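Side-chain contacts in soluble lytic murein transglycosylase (Escherichia coli, PDB 1QSA), which cleaves the glycosidic bonds between N-acetylmuramic acid and N-acetylglucosamine in peptidoglycan, leaving a 1,6-anhydro bond on the muramic acid: residues A272-R275 with D276-M280; E289-V292 with R293-L296; I251-L254 with R255-A259; D229-N232 with A233-I237. All coordinates share one frame; numbering follows the deposited sequence.

Contact 1 (A272-R275 with D276-M280); sequences AKWR and DDAIM
R275 and D276, adjacent in helix 269-280, form a salt bridge in which two arginine nitrogens converge on one oxygen: R275 NE stands 3.0 Å from D276 OD1, and R275 NH2 3.2 Å from the same OD1, both from one face of the carboxylate. The bend at chi3 (65°) of R275 brings the guanidinium alongside the aspartate, with A272 CA over its centre. R275 NH1 donates to the carbonyl of L262, and D276 OD1 is also paired with R291. With a leucine in place of R275, D276 would probably lose a cationic partner and L262 O the donor that NH1 supplies. Four i to i+4 backbone bonds hold the helix, among them A278 N to W274 O (2.9 Å). Water 1 donates both to W274 O and to D277 OD2, which also pairs with R281. The apolar contacts are slight: A278 CB lies over the rim of one W274 ring face, 4.1 Å from CZ3, where the small alanine methyl fits without pushing the ring aside, and R275 CG meets I279 CD1 at 3.8 Å. W274 and A278 pack on helix 248-260, R275 and I279 on helix 285-298, while D276 and I279 touch W307 of helix 301-310.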
ATOM      1  N   ALA A 272      29.874  15.607  -4.110  1.00 23.57           N
ATOM      2  CA  ALA A 272      29.225  16.004  -2.858  1.00 22.52           C
ATOM      3  C   ALA A 272      29.060  17.522  -2.760  1.00 22.28           C
ATOM      4  O   ALA A 272      28.043  18.017  -2.267  1.00 20.52           O
ATOM      5  CB  ALA A 272      29.999  15.472  -1.653  1.00 22.09           C
ATOM      6  N   LYS A 273      30.066  18.265  -3.221  1.00 22.33           N
ATOM      7  CA  LYS A 273      30.016  19.724  -3.205  1.00 23.02           C
ATOM      8  C   LYS A 273      28.937  20.220  -4.177  1.00 22.11           C
ATOM      9  O   LYS A 273      28.150  21.120  -3.856  1.00 22.43           O
ATOM     10  CB  LYS A 273      31.384  20.300  -3.586  1.00 25.54           C
ATOM     11  CG  LYS A 273      31.444  21.810  -3.653  1.00 29.31           C
ATOM     12  CD  LYS A 273      32.867  22.261  -3.968  1.00 34.18           C
ATOM     13  CE  LYS A 273      32.961  23.765  -4.109  1.00 35.48           C
ATOM     14  NZ  LYS A 273      34.361  24.189  -4.418  1.00 39.25           N
ATOM     15  N   TRP A 274      28.901  19.618  -5.361  1.00 21.56           N
ATOM     16  CA  TRP A 274      27.916  19.986  -6.373  1.00 20.61           C
ATOM     17  C   TRP A 274      26.517  19.670  -5.843  1.00 18.92           C
ATOM     18  O   TRP A 274      25.606  20.481  -5.957  1.00 19.37           O
ATOM     19  CB  TRP A 274      28.173  19.199  -7.662  1.00 20.75           C
ATOM     20  CG  TRP A 274      27.305  19.630  -8.806  1.00 22.99           C
ATOM     21  CD1 TRP A 274      27.604  20.569  -9.749  1.00 22.96           C
ATOM     22  CD2 TRP A 274      25.978  19.167  -9.100  1.00 22.96           C
ATOM     23  NE1 TRP A 274      26.542  20.732 -10.608  1.00 23.11           N
ATOM     24  CE2 TRP A 274      25.531  19.884 -10.237  1.00 24.38           C
ATOM     25  CE3 TRP A 274      25.119  18.223  -8.516  1.00 23.65           C
ATOM     26  CZ2 TRP A 274      24.259  19.689 -10.800  1.00 22.76           C
ATOM     27  CZ3 TRP A 274      23.848  18.028  -9.076  1.00 23.47           C
ATOM     28  CH2 TRP A 274      23.437  18.761 -10.206  1.00 22.33           C
ATOM     29  N   ARG A 275      26.367  18.487  -5.257  1.00 20.48           N
ATOM     30  CA  ARG A 275      25.086  18.039  -4.700  1.00 19.91           C
ATOM     31  C   ARG A 275      24.583  18.998  -3.632  1.00 20.51           C
ATOM     32  O   ARG A 275      23.426  19.410  -3.656  1.00 18.77           O
ATOM     33  CB  ARG A 275      25.223  16.639  -4.094  1.00 19.21           C
ATOM     34  CG  ARG A 275      23.982  16.135  -3.356  1.00 18.59           C
ATOM     35  CD  ARG A 275      24.330  15.012  -2.382  1.00 19.83           C
ATOM     36  NE  ARG A 275      25.188  15.521  -1.314  1.00 19.80           N
ATOM     37  CZ  ARG A 275      26.193  14.854  -0.744  1.00 21.09           C
ATOM     38  NH1 ARG A 275      26.484  13.607  -1.093  1.00 20.36           N
ATOM     39  NH2 ARG A 275      26.901  15.446   0.204  1.00 20.62           N
ATOM     40  N   ASP A 276      25.452  19.376  -2.696  1.00 19.63           N
ATOM     41  CA  ASP A 276      25.028  20.279  -1.634  1.00 20.85           C
ATOM     42  C   ASP A 276      24.681  21.676  -2.108  1.00 21.98           C
ATOM     43  O   ASP A 276      23.812  22.339  -1.521  1.00 21.44           O
ATOM     44  CB  ASP A 276      26.034  20.286  -0.477  1.00 20.51           C
ATOM     45  CG  ASP A 276      26.029  18.973   0.297  1.00 22.34           C
ATOM     46  OD1 ASP A 276      25.128  18.133   0.071  1.00 21.49           O
ATOM     47  OD2 ASP A 276      26.924  18.763   1.133  1.00 21.63           O
ATOM     48  N   ASP A 277      25.348  22.129  -3.168  1.00 22.74           N
ATOM     49  CA  ASP A 277      25.048  23.439  -3.732  1.00 23.68           C
ATOM     50  C   ASP A 277      23.659  23.335  -4.376  1.00 22.90           C
ATOM     51  O   ASP A 277      22.824  24.221  -4.208  1.00 23.40           O
ATOM     52  CB  ASP A 277      26.093  23.840  -4.782  1.00 26.60           C
ATOM     53  CG  ASP A 277      25.695  25.096  -5.560  1.00 30.24           C
ATOM     54  OD1 ASP A 277      25.919  26.221  -5.053  1.00 32.36           O
ATOM     55  OD2 ASP A 277      25.147  24.958  -6.679  1.00 33.51           O
ATOM     56  N   ALA A 278      23.410  22.229  -5.075  1.00 22.14           N
ATOM     57  CA  ALA A 278      22.114  22.003  -5.720  1.00 22.18           C
ATOM     58  C   ALA A 278      20.988  21.972  -4.685  1.00 22.00           C
ATOM     59  O   ALA A 278      19.961  22.635  -4.858  1.00 22.30           O
ATOM     60  CB  ALA A 278      22.130  20.708  -6.524  1.00 20.96           C
ATOM     61  N   ILE A 279      21.204  21.261  -3.577  1.00 21.22           N
ATOM     62  CA  ILE A 279      20.174  21.178  -2.542  1.00 20.31           C
ATOM     63  C   ILE A 279      19.937  22.527  -1.861  1.00 21.55           C
ATOM     64  O   ILE A 279      18.806  22.842  -1.496  1.00 20.32           O
ATOM     65  CB  ILE A 279      20.466  20.062  -1.512  1.00 19.76           C
ATOM     66  CG1 ILE A 279      20.591  18.716  -2.232  1.00 20.47           C
ATOM     67  CG2 ILE A 279      19.306  19.948  -0.519  1.00 20.24           C
ATOM     68  CD1 ILE A 279      21.078  17.595  -1.357  1.00 21.53           C
ATOM     69  N   MET A 280      20.992  23.332  -1.724  1.00 22.76           N
ATOM     70  CA  MET A 280      20.874  24.662  -1.117  1.00 25.50           C
ATOM     71  C   MET A 280      19.959  25.564  -1.953  1.00 25.89           C
ATOM     72  O   MET A 280      19.283  26.440  -1.416  1.00 25.78           O
ATOM     73  CB  MET A 280      22.253  25.327  -0.980  1.00 26.92           C
ATOM     74  CG  MET A 280      23.103  24.804   0.175  1.00 30.49           C
ATOM     75  SD  MET A 280      22.352  25.141   1.785  1.00 34.87           S
ATOM     76  CE  MET A 280      22.686  26.905   1.966  1.00 35.68           C
TER
HETATM   77  O   HOH W   1      25.021  22.398  -8.046  1.00 28.73           O

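Contact 2 (E289-V292 with R293-L296)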
ATOM      1  N   GLU A 289      14.924  16.756   3.110  1.00 12.30           N
ATOM      2  CA  GLU A 289      14.767  15.741   4.156  1.00 12.86           C
ATOM      3  C   GLU A 289      15.732  14.575   3.938  1.00 12.78           C
ATOM      4  O   GLU A 289      16.288  14.023   4.904  1.00 11.79           O
ATOM      5  CB  GLU A 289      13.325  15.227   4.207  1.00 13.06           C
ATOM      6  CG  GLU A 289      12.357  16.252   4.807  1.00 12.93           C
ATOM      7  CD  GLU A 289      10.917  15.790   4.780  1.00 17.01           C
ATOM      8  OE1 GLU A 289      10.491  15.194   3.763  1.00 16.42           O
ATOM      9  OE2 GLU A 289      10.208  16.011   5.781  1.00 16.86           O
ATOM     10  N   ARG A 290      15.916  14.176   2.676  1.00 13.27           N
ATOM     11  CA  ARG A 290      16.850  13.086   2.380  1.00 13.77           C
ATOM     12  C   ARG A 290      18.274  13.511   2.788  1.00 14.32           C
ATOM     13  O   ARG A 290      19.037  12.698   3.316  1.00 13.97           O
ATOM     14  CB  ARG A 290      16.818  12.701   0.893  1.00 14.08           C
ATOM     15  CG  ARG A 290      17.782  11.549   0.518  1.00 15.48           C
ATOM     16  CD  ARG A 290      17.509  10.262   1.311  1.00 18.49           C
ATOM     17  NE  ARG A 290      18.496   9.207   1.051  1.00 20.04           N
ATOM     18  CZ  ARG A 290      19.599   9.010   1.772  1.00 19.54           C
ATOM     19  NH1 ARG A 290      19.866   9.787   2.811  1.00 17.26           N
ATOM     20  NH2 ARG A 290      20.437   8.025   1.462  1.00 21.39           N
ATOM     21  N   ARG A 291      18.598  14.791   2.590  1.00 12.89           N
ATOM     22  CA  ARG A 291      19.914  15.324   2.955  1.00 12.25           C
ATOM     23  C   ARG A 291      20.076  15.361   4.478  1.00 12.35           C
ATOM     24  O   ARG A 291      21.174  15.140   4.996  1.00 11.70           O
ATOM     25  CB  ARG A 291      20.123  16.709   2.348  1.00 13.58           C
ATOM     26  CG  ARG A 291      21.529  17.265   2.550  1.00 12.77           C
ATOM     27  CD  ARG A 291      22.592  16.292   2.071  1.00 14.13           C
ATOM     28  NE  ARG A 291      23.958  16.786   2.294  1.00 15.15           N
ATOM     29  CZ  ARG A 291      24.640  16.622   3.423  1.00 16.47           C
ATOM     30  NH1 ARG A 291      24.075  16.023   4.469  1.00 13.87           N
ATOM     31  NH2 ARG A 291      25.878  17.102   3.518  1.00 17.89           N
ATOM     32  N   VAL A 292      18.990  15.674   5.191  1.00 12.24           N
ATOM     33  CA  VAL A 292      19.002  15.670   6.661  1.00 11.38           C
ATOM     34  C   VAL A 292      19.281  14.235   7.119  1.00 12.60           C
ATOM     35  O   VAL A 292      20.051  14.001   8.064  1.00 11.18           O
ATOM     36  CB  VAL A 292      17.619  16.117   7.244  1.00 11.84           C
ATOM     37  CG1 VAL A 292      17.531  15.818   8.734  1.00 12.05           C
ATOM     38  CG2 VAL A 292      17.388  17.614   6.986  1.00 12.45           C
ATOM     39  N   ARG A 293      18.650  13.270   6.455  1.00 10.69           N
ATOM     40  CA  ARG A 293      18.854  11.864   6.815  1.00 10.99           C
ATOM     41  C   ARG A 293      20.287  11.419   6.571  1.00 11.93           C
ATOM     42  O   ARG A 293      20.819  10.617   7.344  1.00 13.08           O
ATOM     43  CB  ARG A 293      17.846  10.952   6.108  1.00 10.64           C
ATOM     44  CG  ARG A 293      16.423  11.138   6.655  1.00  9.91           C
ATOM     45  CD  ARG A 293      15.427  10.100   6.153  1.00 10.12           C
ATOM     46  NE  ARG A 293      14.152  10.271   6.858  1.00 12.19           N
ATOM     47  CZ  ARG A 293      13.121  10.989   6.405  1.00 14.19           C
ATOM     48  NH1 ARG A 293      13.138  11.499   5.183  1.00 14.35           N
ATOM     49  NH2 ARG A 293      12.026  11.120   7.144  1.00 14.75           N
ATOM     50  N   MET A 294      20.925  11.983   5.547  1.00 11.78           N
ATOM     51  CA  MET A 294      22.328  11.668   5.258  1.00 12.33           C
ATOM     52  C   MET A 294      23.199  12.141   6.431  1.00 12.53           C
ATOM     53  O   MET A 294      24.123  11.446   6.853  1.00 12.07           O
ATOM     54  CB  MET A 294      22.796  12.348   3.968  1.00 13.43           C
ATOM     55  CG  MET A 294      24.302  12.164   3.716  1.00 15.56           C
ATOM     56  SD  MET A 294      24.840  12.889   2.173  1.00 18.45           S
ATOM     57  CE  MET A 294      24.647  11.512   1.085  1.00 22.65           C
ATOM     58  N   ALA A 295      22.904  13.330   6.950  1.00 12.56           N
ATOM     59  CA  ALA A 295      23.644  13.866   8.092  1.00 11.98           C
ATOM     60  C   ALA A 295      23.422  12.982   9.320  1.00 12.29           C
ATOM     61  O   ALA A 295      24.369  12.667  10.045  1.00 11.88           O
ATOM     62  CB  ALA A 295      23.195  15.308   8.378  1.00 12.20           C
ATOM     63  N   LEU A 296      22.173  12.568   9.555  1.00 10.50           N
ATOM     64  CA  LEU A 296      21.865  11.700  10.692  1.00 10.68           C
ATOM     65  C   LEU A 296      22.541  10.333  10.558  1.00 11.00           C
ATOM     66  O   LEU A 296      23.022   9.759  11.537  1.00 11.46           O
ATOM     67  CB  LEU A 296      20.354  11.464  10.809  1.00 11.10           C
ATOM     68  CG  LEU A 296      19.523  12.602  11.401  1.00 11.71           C
ATOM     69  CD1 LEU A 296      18.036  12.222  11.351  1.00 12.88           C
ATOM     70  CD2 LEU A 296      19.950  12.900  12.836  1.00 11.47           C
TER
HETATM   71  O   HOH W   2      10.901  12.481   3.619  1.00 15.72           O
HETATM   72  O   HOH W   3       9.996  13.183   6.613  1.00 23.59           O
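R293 N bonds to E289 O at 2.9 Å, the first of four i to i+4 bonds that run the backbone from E289 to L296 through about two turns of helix 285-298. The side chains of this first pair carry opposite charges, yet their charged groups do not touch: E289 OE1 lies 4.8 Å from R293 NH1. Two waters span the interval. Water 2 donates to E289 OE1 (2.7 Å) and accepts from R293 NH1, lying in the guanidinium plane at its edge; water 3 links R293 NH2 to E289 OE2, its bond to the glutamate being weak. Direct partners lie beyond: K318 and W321 NE1 for E289 OE2, and E577 for R293 NH2. Extended from CG to NE, R293 sets its guanidinium where NH2 bonds both water 3 and E577.

R291 bends at chi2 (53°), which turns it forward along the helix to M294. There the thioether sulfur SD sits over one face of the guanidinium, offset toward the rim, 3.9 Å from R291 CZ. A flexible methionine suits this place, since its polarisable sulfur can lie on a flat cation while R291 NE stays bonded to D276. On the apolar side V292 CG1 approaches L296 CD1 loosely, at 4.5 Å.

R291 and M294 pack against helix 269-280, V292 and L296 against helix 301-310, and W321 of helix 319-331 covers V292 and R293. Through E577, R293 also ties this helix to helix 572-578 near the C-terminal end of the chain.

Contact 3 (I251-L254 with R255-A259); sequences IQEL and RDIVA
Q252 uses both ends of its amide on the next turn of the helix. OE1 accepts from R255 NH1 at 2.9 Å, close to the guanidinium plane and at its edge, while Q252 NE2 donates to D256 OD1, also at 2.9 Å, on the syn side of the carboxylate but 34° out of its plane. Glutamine suits the place because one flat group offers an acceptor to the cation and a donor to the anion. The bend at chi2 (55°) swings the amide toward both partners; the Q252 side chain crosses those of R255 and D256 at about a right angle. I251 adds a greasy cover: its CG2 methyl lies over one face of the R255 guanidinium, 3.7 Å from NH2.

A second shell fixes this arrangement. Q252 NE2 also donates to A278 O, and D256 OD1 is bonded to S282 OG, so the amide and carboxylate are unlikely to turn freely. On another side, I257 CD1 meets E253 CG at 4.1 Å and L254 CD2 at 4.4 Å.

R255 and V258 rest against W274 of helix 269-280; L254 and I257 pack on F222 of helix 212-228, and I251, L254 and V258 on helix 230-243.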
ATOM      1  N   ILE A 251      15.729  24.184 -14.755  1.00 21.62           N
ATOM      2  CA  ILE A 251      17.114  23.792 -14.513  1.00 21.86           C
ATOM      3  C   ILE A 251      17.251  23.246 -13.087  1.00 21.21           C
ATOM      4  O   ILE A 251      17.928  22.230 -12.865  1.00 20.88           O
ATOM      5  CB  ILE A 251      18.091  24.977 -14.730  1.00 22.63           C
ATOM      6  CG1 ILE A 251      18.036  25.443 -16.191  1.00 22.93           C
ATOM      7  CG2 ILE A 251      19.520  24.560 -14.384  1.00 21.34           C
ATOM      8  CD1 ILE A 251      18.846  26.723 -16.483  1.00 23.47           C
ATOM      9  N   GLN A 252      16.573  23.878 -12.132  1.00 21.17           N
ATOM     10  CA  GLN A 252      16.641  23.410 -10.746  1.00 21.94           C
ATOM     11  C   GLN A 252      16.023  22.024 -10.609  1.00 21.65           C
ATOM     12  O   GLN A 252      16.493  21.223  -9.806  1.00 21.34           O
ATOM     13  CB  GLN A 252      15.976  24.389  -9.769  1.00 21.90           C
ATOM     14  CG  GLN A 252      16.190  24.026  -8.271  1.00 23.72           C
ATOM     15  CD  GLN A 252      17.668  23.879  -7.876  1.00 24.93           C
ATOM     16  OE1 GLN A 252      18.527  24.640  -8.326  1.00 23.99           O
ATOM     17  NE2 GLN A 252      17.960  22.896  -7.020  1.00 22.04           N
ATOM     18  N   GLU A 253      14.980  21.733 -11.390  1.00 20.31           N
ATOM     19  CA  GLU A 253      14.368  20.408 -11.331  1.00 19.31           C
ATOM     20  C   GLU A 253      15.409  19.389 -11.765  1.00 18.11           C
ATOM     21  O   GLU A 253      15.518  18.305 -11.177  1.00 16.94           O
ATOM     22  CB  GLU A 253      13.129  20.276 -12.234  1.00 19.06           C
ATOM     23  CG  GLU A 253      12.557  18.843 -12.161  1.00 22.03           C
ATOM     24  CD  GLU A 253      11.414  18.532 -13.127  1.00 25.17           C
ATOM     25  OE1 GLU A 253      11.256  19.235 -14.141  1.00 22.74           O
ATOM     26  OE2 GLU A 253      10.690  17.540 -12.870  1.00 24.33           O
ATOM     27  N   LEU A 254      16.191  19.731 -12.790  1.00 16.88           N
ATOM     28  CA  LEU A 254      17.224  18.817 -13.261  1.00 16.47           C
ATOM     29  C   LEU A 254      18.282  18.617 -12.164  1.00 16.56           C
ATOM     30  O   LEU A 254      18.769  17.508 -11.964  1.00 16.13           O
ATOM     31  CB  LEU A 254      17.894  19.338 -14.535  1.00 16.60           C
ATOM     32  CG  LEU A 254      17.007  19.526 -15.766  1.00 17.06           C
ATOM     33  CD1 LEU A 254      17.902  19.855 -16.951  1.00 17.61           C
ATOM     34  CD2 LEU A 254      16.188  18.254 -16.056  1.00 17.25           C
ATOM     35  N   ARG A 255      18.635  19.701 -11.472  1.00 17.95           N
ATOM     36  CA  ARG A 255      19.620  19.613 -10.389  1.00 17.85           C
ATOM     37  C   ARG A 255      19.098  18.704  -9.284  1.00 18.08           C
ATOM     38  O   ARG A 255      19.840  17.871  -8.774  1.00 16.04           O
ATOM     39  CB  ARG A 255      19.920  20.990  -9.797  1.00 19.86           C
ATOM     40  CG  ARG A 255      20.770  21.878 -10.680  1.00 21.22           C
ATOM     41  CD  ARG A 255      21.315  23.053  -9.878  1.00 25.14           C
ATOM     42  NE  ARG A 255      21.888  24.061 -10.764  1.00 26.13           N
ATOM     43  CZ  ARG A 255      21.275  25.192 -11.095  1.00 26.78           C
ATOM     44  NH1 ARG A 255      20.082  25.480 -10.593  1.00 28.20           N
ATOM     45  NH2 ARG A 255      21.861  26.040 -11.924  1.00 27.77           N
ATOM     46  N   ASP A 256      17.813  18.852  -8.942  1.00 18.26           N
ATOM     47  CA  ASP A 256      17.177  18.036  -7.896  1.00 18.28           C
ATOM     48  C   ASP A 256      17.248  16.555  -8.248  1.00 18.01           C
ATOM     49  O   ASP A 256      17.536  15.710  -7.397  1.00 15.82           O
ATOM     50  CB  ASP A 256      15.698  18.423  -7.706  1.00 19.75           C
ATOM     51  CG  ASP A 256      15.501  19.772  -7.030  1.00 20.13           C
ATOM     52  OD1 ASP A 256      16.477  20.421  -6.605  1.00 20.54           O
ATOM     53  OD2 ASP A 256      14.335  20.193  -6.922  1.00 23.42           O
ATOM     54  N   ILE A 257      16.940  16.246  -9.509  1.00 16.64           N
ATOM     55  CA  ILE A 257      16.956  14.875 -10.006  1.00 15.64           C
ATOM     56  C   ILE A 257      18.327  14.222  -9.792  1.00 16.72           C
ATOM     57  O   ILE A 257      18.416  13.097  -9.290  1.00 17.09           O
ATOM     58  CB  ILE A 257      16.557  14.848 -11.497  1.00 15.09           C
ATOM     59  CG1 ILE A 257      15.050  15.098 -11.621  1.00 16.06           C
ATOM     60  CG2 ILE A 257      16.963  13.531 -12.158  1.00 16.13           C
ATOM     61  CD1 ILE A 257      14.609  15.454 -13.023  1.00 13.19           C
ATOM     62  N   VAL A 258      19.389  14.949 -10.126  1.00 16.92           N
ATOM     63  CA  VAL A 258      20.743  14.426  -9.967  1.00 17.70           C
ATOM     64  C   VAL A 258      21.138  14.308  -8.497  1.00 17.94           C
ATOM     65  O   VAL A 258      21.704  13.290  -8.085  1.00 15.90           O
ATOM     66  CB  VAL A 258      21.757  15.290 -10.741  1.00 18.27           C
ATOM     67  CG1 VAL A 258      23.193  14.865 -10.415  1.00 16.59           C
ATOM     68  CG2 VAL A 258      21.512  15.145 -12.233  1.00 18.88           C
ATOM     69  N   ALA A 259      20.793  15.321  -7.703  1.00 17.73           N
ATOM     70  CA  ALA A 259      21.117  15.339  -6.274  1.00 19.32           C
ATOM     71  C   ALA A 259      20.575  14.111  -5.552  1.00 19.32           C
ATOM     72  O   ALA A 259      21.226  13.580  -4.651  1.00 19.38           O
ATOM     73  CB  ALA A 259      20.607  16.619  -5.625  1.00 18.33           C
TER

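Contact 4 (D229-N232 with A233-I237); sequences DAEN and ARLMI
E231 OE1 is gripped by two donors, R234 NE at 2.9 Å and the side-chain amide of Q271. The other oxygen, E231 OE2, takes R234 NH2, also at 2.9 Å, so the arginine meets the glutamate side-on with one nitrogen to each oxygen. Both bonds are nearly straight (171° at NE), both approach on the syn side, and the carboxylate and guanidinium planes are 32° apart. Two bends make this possible: E231 turns at chi2 (64°) and R234 at chi3, which lays the two ends side by side, one turn apart on the helix. L235 CD1 lies 3.8 Å from E231 OE2, its methyl beside the salt bridge.

At the start of the helix D229 is the N-cap: its OD1 accepts from N232 N at 2.9 Å, from above the carboxylate plane. Aspartate suits the position, being short enough to turn back on a backbone N-H that the first helical turn cannot satisfy. D229 O then accepts from A233 N, and the i to i+4 pattern runs on to a weak bond from M236 N to N232 O. The small A233 fits against F222 of helix 212-228 and V258 of helix 248-260.

A glutamine at E231 would remove the negative charge and is likely to leave R234 without its close counter-ion, freer to turn from the ring of W274, with which it makes a cation-pi contact. Acidic D229 at the cap and E231 in the first turn both lie near the positive end of the helix, which would probably favour their charges; the E231 carboxylate also helps to hold R234 in place.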
ATOM      1  N   ASP A 229      23.228   6.384 -14.289  1.00 24.07           N
ATOM      2  CA  ASP A 229      24.548   6.989 -14.131  1.00 24.11           C
ATOM      3  C   ASP A 229      24.392   8.449 -13.709  1.00 21.88           C
ATOM      4  O   ASP A 229      24.209   9.341 -14.546  1.00 21.40           O
ATOM      5  CB  ASP A 229      25.278   6.891 -15.481  1.00 25.81           C
ATOM      6  CG  ASP A 229      26.753   7.275 -15.405  1.00 28.48           C
ATOM      7  OD1 ASP A 229      27.132   8.174 -14.631  1.00 27.54           O
ATOM      8  OD2 ASP A 229      27.540   6.676 -16.169  1.00 31.17           O
ATOM      9  N   ALA A 230      24.503   8.691 -12.406  1.00 21.28           N
ATOM     10  CA  ALA A 230      24.350  10.028 -11.851  1.00 21.66           C
ATOM     11  C   ALA A 230      25.339  11.055 -12.397  1.00 22.70           C
ATOM     12  O   ALA A 230      24.981  12.221 -12.570  1.00 21.34           O
ATOM     13  CB  ALA A 230      24.419   9.980 -10.322  1.00 22.35           C
ATOM     14  N   GLU A 231      26.568  10.623 -12.684  1.00 22.92           N
ATOM     15  CA  GLU A 231      27.591  11.531 -13.204  1.00 24.57           C
ATOM     16  C   GLU A 231      27.303  11.949 -14.646  1.00 24.77           C
ATOM     17  O   GLU A 231      27.454  13.122 -15.001  1.00 24.74           O
ATOM     18  CB  GLU A 231      28.988  10.906 -13.089  1.00 25.21           C
ATOM     19  CG  GLU A 231      30.145  11.832 -13.521  1.00 27.14           C
ATOM     20  CD  GLU A 231      30.309  13.077 -12.655  1.00 27.35           C
ATOM     21  OE1 GLU A 231      29.551  13.267 -11.681  1.00 26.29           O
ATOM     22  OE2 GLU A 231      31.215  13.887 -12.944  1.00 29.06           O
ATOM     23  N   ASN A 232      26.877  10.991 -15.467  1.00 25.29           N
ATOM     24  CA  ASN A 232      26.537  11.269 -16.860  1.00 25.90           C
ATOM     25  C   ASN A 232      25.432  12.331 -16.874  1.00 24.77           C
ATOM     26  O   ASN A 232      25.490  13.301 -17.631  1.00 23.15           O
ATOM     27  CB  ASN A 232      26.061   9.986 -17.550  1.00 29.28           C
ATOM     28  CG  ASN A 232      25.751  10.192 -19.019  1.00 33.71           C
ATOM     29  OD1 ASN A 232      24.756   9.684 -19.527  1.00 37.95           O
ATOM     30  ND2 ASN A 232      26.604  10.937 -19.711  1.00 36.07           N
ATOM     31  N   ALA A 233      24.455  12.181 -15.986  1.00 22.18           N
ATOM     32  CA  ALA A 233      23.355  13.137 -15.902  1.00 20.27           C
ATOM     33  C   ALA A 233      23.818  14.504 -15.381  1.00 19.62           C
ATOM     34  O   ALA A 233      23.414  15.548 -15.895  1.00 18.92           O
ATOM     35  CB  ALA A 233      22.247  12.579 -15.004  1.00 20.56           C
ATOM     36  N   ARG A 234      24.673  14.501 -14.361  1.00 19.42           N
ATOM     37  CA  ARG A 234      25.162  15.760 -13.791  1.00 19.86           C
ATOM     38  C   ARG A 234      25.879  16.596 -14.847  1.00 19.78           C
ATOM     39  O   ARG A 234      25.633  17.792 -14.975  1.00 20.36           O
ATOM     40  CB  ARG A 234      26.113  15.473 -12.618  1.00 20.26           C
ATOM     41  CG  ARG A 234      26.539  16.707 -11.833  1.00 22.61           C
ATOM     42  CD  ARG A 234      27.513  16.348 -10.714  1.00 23.52           C
ATOM     43  NE  ARG A 234      28.833  16.031 -11.245  1.00 24.71           N
ATOM     44  CZ  ARG A 234      29.792  16.931 -11.434  1.00 27.63           C
ATOM     45  NH1 ARG A 234      29.586  18.200 -11.111  1.00 27.20           N
ATOM     46  NH2 ARG A 234      30.963  16.560 -11.932  1.00 28.92           N
ATOM     47  N   LEU A 235      26.718  15.934 -15.641  1.00 21.92           N
ATOM     48  CA  LEU A 235      27.501  16.594 -16.687  1.00 22.60           C
ATOM     49  C   LEU A 235      26.684  17.068 -17.884  1.00 24.30           C
ATOM     50  O   LEU A 235      27.105  17.967 -18.618  1.00 24.00           O
ATOM     51  CB  LEU A 235      28.613  15.662 -17.162  1.00 23.70           C
ATOM     52  CG  LEU A 235      29.702  15.366 -16.132  1.00 24.49           C
ATOM     53  CD1 LEU A 235      30.663  14.343 -16.701  1.00 24.97           C
ATOM     54  CD2 LEU A 235      30.425  16.647 -15.742  1.00 23.89           C
ATOM     55  N   MET A 236      25.505  16.477 -18.065  1.00 23.00           N
ATOM     56  CA  MET A 236      24.622  16.820 -19.176  1.00 21.79           C
ATOM     57  C   MET A 236      23.750  18.063 -18.970  1.00 21.76           C
ATOM     58  O   MET A 236      23.242  18.631 -19.943  1.00 21.57           O
ATOM     59  CB  MET A 236      23.704  15.632 -19.471  1.00 22.33           C
ATOM     60  CG  MET A 236      22.827  15.807 -20.693  1.00 22.94           C
ATOM     61  SD  MET A 236      21.555  14.532 -20.795  1.00 23.66           S
ATOM     62  CE  MET A 236      22.544  13.052 -20.820  1.00 22.93           C
ATOM     63  N   ILE A 237      23.577  18.495 -17.723  1.00 19.33           N
ATOM     64  CA  ILE A 237      22.706  19.625 -17.451  1.00 19.84           C
ATOM     65  C   ILE A 237      22.936  20.880 -18.303  1.00 21.58           C
ATOM     66  O   ILE A 237      21.982  21.429 -18.857  1.00 22.10           O
ATOM     67  CB  ILE A 237      22.632  19.960 -15.940  1.00 19.46           C
ATOM     68  CG1 ILE A 237      21.983  18.796 -15.184  1.00 19.51           C
ATOM     69  CG2 ILE A 237      21.829  21.239 -15.713  1.00 19.03           C
ATOM     70  CD1 ILE A 237      21.855  19.016 -13.676  1.00 19.86           C
TER

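Overall arrangement
All four contacts lie in successive helices of the all-helical superhelix, in chain order 4, 3, 1, 2. Contact 1 touches each of the others. W274 is wedged between contacts 3 and 4, its CZ3 3.5 Å from V258 CG1 and its CD1 3.4 Å from R234 NH1; on another side, D276 OD1 meets R291 NE of contact 2 at 2.9 Å. Centres of contacts 1 and 3, and of 3 and 4, are about 10 Å apart, whereas contacts 2 and 4 stand about 22 Å apart and do not touch. All lie away from the predicted catalytic residue, E478; near contact 2 a bound sulfate, probably from the crystallisation liquor, lies about 6 Å from the E289 side chain.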